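Local coordinates for protein putative ribose operon repressor (Burkholderia thailandensis, PDB 3EGC) that probably acts as a DNA-binding transcriptional repressor of the LacI family, with a sugar-binding-type effector domain related to periplasmic binding proteins, at residues A[8-13]-A[63-68]; A[108-113]-A[143-148]; A[190-195]-A[216-221]. All blocks are in the same frame, centred on the assembly; numbering follows the deposited sequence.

Contact 1 (A[8-13]-A[63-68]); sequences SNVVGL and RRVDGL
Gly-12 and Leu-68 pair as parallel strand neighbours with their CA atoms 4.6 Å apart, and the two backbone bonds of the contact run in opposite senses. Asp-66 N donates to Val-10 O at 2.7 Å, and Gly-12 N donates to Gly-67 O in a nearly straight bond (N-H...O angle 171°). Just before strand 10-15 begins, a side chain takes over. The carboxylate of Asp-66 reaches across to the turn at Ser-8 and Asn-9. OD2 receives Ser-8 N through its syn lone pair and, weakly, Arg-7 N, whereas OD1 is met by Asn-9 N at 2.6 Å, also from the syn side but 32° out of the carboxylate plane. Donors on both oxygens should hold the group against rotation, and the negative charge may be partly compensated by these N-H dipoles. Ser-8 OG lies 3.2 Å both from Asp-66 OD2 and from the O of Arg-64, the residue that closes the preceding helix in a Schellman motif. The apolar portion lies beside this clamp. CG1 of Val-10, anti to its backbone N (chi1 179°), meets Val-65 CG1 at 3.7 Å, the two side chains crossing at about a right angle. Further on, the CD2 branch of Leu-68 lies against Gly-12, 3.7 Å from its CA, a closeness that the lack of a side chain permits. On the other face of the sheet Val-11 packs against helix 241-257, and at the outer end Ser-8 O accepts a bond from Arg-63 of the second subunit, so the turn also belongs to the dimer contact. Pairing of strand 10-15 with strand 67-70, with helix 50-62 leading into the second, is characteristic of the Rossmann-like N-terminal subdomain of the LacI and type I periplasmic-binding-protein fold.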
# COMPACT_ATOMS: atom_id res chain seq x y z
N SER A 8 -8.75 18.88 -22.01
CA SER A 8 -8.03 19.38 -20.81
C SER A 8 -6.77 18.57 -20.42
O SER A 8 -5.88 19.07 -19.77
CB SER A 8 -8.99 19.49 -19.62
OG SER A 8 -9.13 18.26 -18.98
N ASN A 9 -6.69 17.31 -20.84
CA ASN A 9 -5.56 16.45 -20.43
C ASN A 9 -5.47 16.14 -18.94
O ASN A 9 -4.37 15.94 -18.40
CB ASN A 9 -4.22 16.99 -20.92
CG ASN A 9 -3.97 16.69 -22.38
OD1 ASN A 9 -4.02 17.58 -23.20
ND2 ASN A 9 -3.70 15.41 -22.70
N VAL A 10 -6.64 16.07 -18.30
CA VAL A 10 -6.75 15.75 -16.89
C VAL A 10 -7.75 14.62 -16.81
O VAL A 10 -8.82 14.66 -17.39
CB VAL A 10 -7.28 16.92 -16.03
CG1 VAL A 10 -7.38 16.46 -14.52
CG2 VAL A 10 -6.40 18.18 -16.20
N VAL A 11 -7.42 13.61 -16.05
CA VAL A 11 -8.36 12.52 -15.90
C VAL A 11 -8.59 12.37 -14.40
O VAL A 11 -7.70 12.65 -13.64
CB VAL A 11 -7.72 11.28 -16.54
CG1 VAL A 11 -8.11 10.02 -15.85
CG2 VAL A 11 -8.00 11.26 -18.00
N GLY A 12 -9.75 11.90 -14.01
CA GLY A 12 -10.09 11.76 -12.59
C GLY A 12 -9.88 10.31 -12.18
O GLY A 12 -10.35 9.43 -12.89
N LEU A 13 -9.12 10.05 -11.11
CA LEU A 13 -8.97 8.70 -10.58
C LEU A 13 -9.63 8.65 -9.21
O LEU A 13 -9.31 9.45 -8.32
CB LEU A 13 -7.52 8.27 -10.46
CG LEU A 13 -7.24 6.98 -9.70
CD1 LEU A 13 -7.92 5.73 -10.34
CD2 LEU A 13 -5.73 6.70 -9.51
N ARG A 63 -14.89 20.16 -12.64
CA ARG A 63 -13.56 20.58 -13.03
C ARG A 63 -13.26 20.23 -14.49
O ARG A 63 -12.21 20.55 -15.00
CB ARG A 63 -12.49 19.94 -12.11
CG ARG A 63 -12.51 20.52 -10.68
CD ARG A 63 -11.20 20.22 -10.02
NE ARG A 63 -10.93 21.13 -8.91
CZ ARG A 63 -10.37 22.33 -9.06
NH1 ARG A 63 -10.02 22.73 -10.27
NH2 ARG A 63 -10.17 23.10 -8.00
N ARG A 64 -14.22 19.60 -15.14
CA ARG A 64 -14.06 19.10 -16.50
C ARG A 64 -12.79 18.30 -16.75
O ARG A 64 -11.96 18.67 -17.59
CB ARG A 64 -14.24 20.22 -17.56
CG ARG A 64 -15.69 20.82 -17.65
CD ARG A 64 -16.72 19.73 -17.87
NE ARG A 64 -18.07 20.24 -18.05
CZ ARG A 64 -18.83 20.72 -17.07
NH1 ARG A 64 -18.35 20.75 -15.84
NH2 ARG A 64 -20.06 21.17 -17.30
N VAL A 65 -12.65 17.21 -16.02
CA VAL A 65 -11.69 16.18 -16.39
C VAL A 65 -12.19 15.52 -17.68
O VAL A 65 -13.40 15.51 -17.96
CB VAL A 65 -11.57 15.10 -15.29
CG1 VAL A 65 -10.98 15.68 -14.02
CG2 VAL A 65 -12.92 14.45 -15.05
N ASP A 66 -11.28 14.95 -18.45
CA ASP A 66 -11.65 14.38 -19.74
C ASP A 66 -12.42 13.07 -19.57
O ASP A 66 -13.13 12.63 -20.46
CB ASP A 66 -10.40 14.18 -20.57
CG ASP A 66 -9.77 15.50 -21.03
OD1 ASP A 66 -8.58 15.56 -21.32
OD2 ASP A 66 -10.51 16.46 -21.18
N GLY A 67 -12.27 12.45 -18.41
CA GLY A 67 -12.84 11.13 -18.17
C GLY A 67 -12.52 10.68 -16.77
O GLY A 67 -11.83 11.38 -16.06
N LEU A 68 -13.03 9.53 -16.39
CA LEU A 68 -12.82 8.95 -15.03
C LEU A 68 -12.43 7.49 -15.08
O LEU A 68 -13.06 6.67 -15.76
CB LEU A 68 -14.09 9.02 -14.15
CG LEU A 68 -14.74 10.33 -13.73
CD1 LEU A 68 -15.92 10.14 -12.74
CD2 LEU A 68 -13.70 11.29 -13.13

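Contact 2 (A[108-113]-A[143-148]); sequences ENVRGA and RLKGFR
Asn-109 and Arg-143 close one end of a helix pair whose segments cross at -44° with axes only 7.1 Å apart. The arginine chain, extended from CG to NE, brings its guanidinium side-on to a single acceptor: NE lies 3.1 Å and NH2 2.7 Å from Asn-109 OD1. The oxygen sits in the guanidinium plane, but the amide is turned 63° against that plane, and both nitrogens approach from the same face of the amide, above the carbonyl plane. Two bonds thus grip one oxygen, while the other end of the amide, ND2, donates to Glu-142. The guanidinium is fixed further by NH1, which donates to Ser-193 O, and by a cation-pi contact with Phe-221; the carbonyl oxygens and the ring would be expected to stabilise its positive charge. One turn along helix 109-122 the backbones themselves come close. Ala-113 CB rests against the backbone of the opposing helix, 3.3 Å from Arg-143 O, and Gly-146, with no side chain, lets its CA come within 3.6 Å of Val-110 O. This close backbone approach accounts for the short separation of the axes. The solvent side is looser by comparison. Val-110 spreads both methyl branches over the neighbouring helix: CG1, anti to the backbone N (chi1 -168°), faces Gly-146 CA and lies 4.1 Å from Lys-145 CG, and CG2 looks to Lys-145 CD at 4.2 Å. This meeting is purely aliphatic, the lysine passing obliquely by the valine on the way to solvent. Small residues at the crossing and a polar clasp from the first residue of helix 109-122 to Arg-143 in the second turn of helix 138-153 make a close-packed pair on one side of the C-terminal subdomain sheet, an arrangement belonging to the alpha/beta sandwich of the LacI-type sugar-binding fold.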
# COMPACT_ATOMS: atom_id res chain seq x y z
N GLU A 108 -9.30 -12.13 -13.89
CA GLU A 108 -9.97 -13.43 -14.07
C GLU A 108 -10.27 -14.16 -12.74
O GLU A 108 -9.66 -15.21 -12.39
CB GLU A 108 -9.25 -14.33 -15.10
CG GLU A 108 -7.83 -14.77 -14.67
CD GLU A 108 -6.99 -15.32 -15.82
OE1 GLU A 108 -7.49 -15.40 -16.97
OE2 GLU A 108 -5.82 -15.68 -15.56
N ASN A 109 -11.20 -13.60 -11.98
CA ASN A 109 -11.47 -14.10 -10.62
C ASN A 109 -11.92 -15.56 -10.48
O ASN A 109 -11.32 -16.32 -9.70
CB ASN A 109 -12.44 -13.21 -9.89
CG ASN A 109 -11.96 -11.74 -9.82
OD1 ASN A 109 -10.90 -11.46 -9.26
ND2 ASN A 109 -12.78 -10.82 -10.30
N VAL A 110 -12.96 -15.96 -11.21
CA VAL A 110 -13.35 -17.38 -11.25
C VAL A 110 -12.13 -18.30 -11.50
O VAL A 110 -11.78 -19.15 -10.68
CB VAL A 110 -14.43 -17.66 -12.38
CG1 VAL A 110 -15.05 -19.05 -12.22
CG2 VAL A 110 -15.51 -16.65 -12.40
N ARG A 111 -11.47 -18.14 -12.64
CA ARG A 111 -10.32 -18.99 -12.97
C ARG A 111 -9.22 -19.11 -11.85
O ARG A 111 -8.76 -20.21 -11.50
CB ARG A 111 -9.66 -18.54 -14.23
CG ARG A 111 -8.78 -19.56 -14.84
CD ARG A 111 -8.04 -18.95 -16.06
NE ARG A 111 -8.94 -18.79 -17.20
CZ ARG A 111 -8.61 -18.22 -18.35
NH1 ARG A 111 -9.51 -18.12 -19.32
NH2 ARG A 111 -7.39 -17.72 -18.51
N GLY A 112 -8.81 -17.95 -11.33
CA GLY A 112 -7.75 -17.91 -10.33
C GLY A 112 -8.22 -18.61 -9.07
O GLY A 112 -7.45 -19.33 -8.50
N ALA A 113 -9.49 -18.45 -8.66
CA ALA A 113 -9.96 -19.08 -7.43
C ALA A 113 -10.03 -20.63 -7.56
O ALA A 113 -9.61 -21.37 -6.64
CB ALA A 113 -11.31 -18.49 -6.93
N ARG A 143 -15.12 -15.00 -6.99
CA ARG A 143 -14.14 -15.80 -6.27
C ARG A 143 -14.81 -16.98 -5.56
O ARG A 143 -14.28 -18.10 -5.55
CB ARG A 143 -13.31 -14.96 -5.33
CG ARG A 143 -12.33 -14.06 -6.11
CD ARG A 143 -11.65 -12.93 -5.29
NE ARG A 143 -11.15 -11.98 -6.26
CZ ARG A 143 -10.57 -10.82 -6.00
NH1 ARG A 143 -10.35 -10.40 -4.75
NH2 ARG A 143 -10.21 -10.08 -7.05
N LEU A 144 -16.04 -16.74 -5.08
CA LEU A 144 -16.86 -17.82 -4.51
C LEU A 144 -17.27 -18.86 -5.56
O LEU A 144 -17.16 -20.07 -5.33
CB LEU A 144 -18.07 -17.26 -3.80
CG LEU A 144 -18.59 -18.03 -2.60
CD1 LEU A 144 -17.51 -18.08 -1.50
CD2 LEU A 144 -19.95 -17.44 -2.06
N LYS A 145 -17.72 -18.38 -6.71
CA LYS A 145 -18.03 -19.24 -7.86
C LYS A 145 -16.88 -20.19 -8.30
O LYS A 145 -17.13 -21.37 -8.64
CB LYS A 145 -18.45 -18.37 -9.05
CG LYS A 145 -18.68 -19.11 -10.33
CD LYS A 145 -19.26 -18.18 -11.41
CE LYS A 145 -19.43 -18.95 -12.73
NZ LYS A 145 -19.90 -18.12 -13.88
N GLY A 146 -15.65 -19.66 -8.30
CA GLY A 146 -14.47 -20.46 -8.64
C GLY A 146 -14.23 -21.55 -7.63
O GLY A 146 -13.91 -22.69 -7.97
N PHE A 147 -14.45 -21.21 -6.37
CA PHE A 147 -14.39 -22.16 -5.30
C PHE A 147 -15.38 -23.31 -5.51
O PHE A 147 -15.01 -24.49 -5.50
CB PHE A 147 -14.58 -21.46 -3.99
CG PHE A 147 -14.93 -22.38 -2.85
CD1 PHE A 147 -13.93 -23.13 -2.21
CD2 PHE A 147 -16.24 -22.50 -2.41
CE1 PHE A 147 -14.20 -23.92 -1.16
CE2 PHE A 147 -16.54 -23.33 -1.34
CZ PHE A 147 -15.50 -24.04 -0.70
N ARG A 148 -16.62 -22.97 -5.80
CA ARG A 148 -17.67 -23.98 -5.93
C ARG A 148 -17.41 -24.87 -7.13
O ARG A 148 -17.72 -26.08 -7.10
CB ARG A 148 -19.06 -23.36 -6.03
CG ARG A 148 -19.57 -22.68 -4.77
CD ARG A 148 -21.07 -22.29 -4.98
NE ARG A 148 -21.60 -21.44 -3.91
CZ ARG A 148 -22.13 -21.91 -2.79
NH1 ARG A 148 -22.20 -23.24 -2.57
NH2 ARG A 148 -22.56 -21.05 -1.87

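Contact 3 (A[190-195]-A[216-221]); sequences LLTSSH and VEIVSF
Val-219 O receives the backbone N-H of Thr-192 at 2.8 Å in an almost straight bond (171°), with Leu-191 CA making a weaker CA-H...O approach to the same oxygen and Thr-192 OG1 standing 3.2 Å from it. This oxygen lies midway along a parallel pair that forms the two strands of a beta-alpha-beta unit, strand 189-192, helix 195-208 and strand 217-221. The ladder goes on with Leu-190 N to Glu-217 O, Val-219 N to Leu-190 O, and Phe-221 N to Thr-192 O. The two faces of the sheet have different company. On one, Thr-192 and Ile-218 pack on the connecting helix 195-208, while the contact of Leu-190 CD2 with Val-216 CG1, at 3.8 Å, lies against helix 174-181. Thr-192 OG1 lies between its backbone N and carbonyl carbon (chi1 50°), which turns it toward Ser-220 CB, 3.3 Å away. The hydroxyls of Thr-192 and Ser-220 both hydrogen-bond to Thr-198 OG1, which also bonds Ser-194 O, tying the first turn of the helix to both strands. On the other face, covered by helix 109-122, Leu-191 CD1 touches Val-219 CG2 at 3.7 Å, the side chains meeting at a slant. Beyond the last rung the chain turns toward the helix N-cap at Ser-194, and Phe-221 lies beside the bend: Leu-191 CD1 and Thr-192 O lie near the plane of its ring, at the edge, while Phe-221 CB comes to 3.5 Å from Ser-193 O.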
# COMPACT_ATOMS: atom_id res chain seq x y z
N LEU A 190 -8.86 -22.94 3.74
CA LEU A 190 -9.69 -21.82 3.42
C LEU A 190 -9.14 -21.19 2.15
O LEU A 190 -7.90 -21.12 1.97
CB LEU A 190 -9.62 -20.78 4.56
CG LEU A 190 -10.67 -20.68 5.70
CD1 LEU A 190 -11.75 -21.83 5.71
CD2 LEU A 190 -10.05 -20.39 7.07
N LEU A 191 -10.05 -20.76 1.27
CA LEU A 191 -9.73 -19.77 0.30
C LEU A 191 -10.05 -18.41 0.95
O LEU A 191 -11.17 -18.22 1.48
CB LEU A 191 -10.59 -19.95 -0.94
CG LEU A 191 -10.55 -18.90 -2.06
CD1 LEU A 191 -9.18 -18.73 -2.77
CD2 LEU A 191 -11.69 -19.10 -3.11
N THR A 192 -9.12 -17.47 0.88
CA THR A 192 -9.43 -16.10 1.28
C THR A 192 -9.39 -15.17 0.07
O THR A 192 -8.46 -15.26 -0.74
CB THR A 192 -8.45 -15.59 2.35
OG1 THR A 192 -7.11 -15.85 1.90
CG2 THR A 192 -8.69 -16.35 3.73
N SER A 193 -10.37 -14.29 -0.04
CA SER A 193 -10.53 -13.53 -1.24
C SER A 193 -9.64 -12.27 -1.42
O SER A 193 -9.67 -11.68 -2.44
CB SER A 193 -12.01 -13.19 -1.44
OG SER A 193 -12.45 -12.31 -0.46
N SER A 194 -8.84 -11.89 -0.43
CA SER A 194 -7.81 -10.85 -0.60
C SER A 194 -6.87 -10.89 0.58
O SER A 194 -7.13 -11.60 1.56
CB SER A 194 -8.44 -9.45 -0.70
OG SER A 194 -9.07 -9.11 0.52
N HIS A 195 -5.77 -10.12 0.48
CA HIS A 195 -4.74 -10.05 1.53
C HIS A 195 -5.30 -9.52 2.83
O HIS A 195 -4.90 -9.96 3.89
CB HIS A 195 -3.52 -9.23 1.09
CG HIS A 195 -3.79 -7.76 0.92
ND1 HIS A 195 -3.34 -6.82 1.82
CD2 HIS A 195 -4.40 -7.07 -0.07
CE1 HIS A 195 -3.67 -5.61 1.40
NE2 HIS A 195 -4.33 -5.73 0.25
N VAL A 216 -5.01 -25.44 9.81
CA VAL A 216 -5.72 -24.82 8.67
C VAL A 216 -4.74 -24.29 7.66
O VAL A 216 -3.87 -23.51 8.02
CB VAL A 216 -6.60 -23.63 9.18
CG1 VAL A 216 -7.23 -22.77 8.04
CG2 VAL A 216 -7.68 -24.11 10.23
N GLU A 217 -4.85 -24.71 6.41
CA GLU A 217 -4.09 -24.08 5.33
C GLU A 217 -4.91 -22.97 4.65
O GLU A 217 -6.14 -22.89 4.84
CB GLU A 217 -3.50 -25.10 4.34
CG GLU A 217 -2.23 -25.82 4.91
CD GLU A 217 -1.68 -26.95 4.02
OE1 GLU A 217 -2.16 -27.19 2.90
OE2 GLU A 217 -0.71 -27.59 4.44
N ILE A 218 -4.22 -22.11 3.90
CA ILE A 218 -4.81 -20.93 3.31
C ILE A 218 -4.25 -20.62 1.93
O ILE A 218 -3.03 -20.56 1.75
CB ILE A 218 -4.58 -19.65 4.19
CG1 ILE A 218 -5.23 -19.83 5.57
CG2 ILE A 218 -5.10 -18.38 3.46
CD1 ILE A 218 -4.98 -18.62 6.57
N VAL A 219 -5.13 -20.43 0.95
CA VAL A 219 -4.68 -19.82 -0.30
C VAL A 219 -5.41 -18.48 -0.38
O VAL A 219 -6.55 -18.38 0.05
CB VAL A 219 -4.96 -20.71 -1.55
CG1 VAL A 219 -4.13 -21.94 -1.46
CG2 VAL A 219 -6.53 -21.10 -1.66
N SER A 220 -4.75 -17.48 -0.95
CA SER A 220 -5.22 -16.13 -0.93
C SER A 220 -5.07 -15.48 -2.30
O SER A 220 -4.20 -15.89 -3.07
CB SER A 220 -4.40 -15.33 0.09
OG SER A 220 -4.85 -13.98 0.19
N PHE A 221 -5.92 -14.49 -2.61
CA PHE A 221 -5.62 -13.53 -3.67
C PHE A 221 -4.65 -12.43 -3.18
O PHE A 221 -4.59 -12.15 -1.99
CB PHE A 221 -6.87 -12.83 -4.22
CG PHE A 221 -7.66 -13.66 -5.24
CD1 PHE A 221 -7.82 -13.19 -6.52
CD2 PHE A 221 -8.29 -14.86 -4.87
CE1 PHE A 221 -8.55 -13.89 -7.46
CE2 PHE A 221 -9.03 -15.59 -5.80
CZ PHE A 221 -9.18 -15.12 -7.09

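From the N terminus the three contacts follow one another in series, and none encloses or crosses another. Contact 1 closes a loop holding strand 40-45 and two helices, setting the first strand beside the third in the N-terminal half of the protein. After the chain passes over to the other half, contact 2 brings together two helices separated by strand 128-131. Contact 3 closes the shortest loop, around helix 195-208. Contact 1 lies about 34 Å and 37 Å, centre to centre, from contacts 2 and 3, whereas those two touch: Asn-109 and Arg-143 of the helix pair lie against Leu-191, Ser-193 and Phe-221, fastening that helix layer to its sheet.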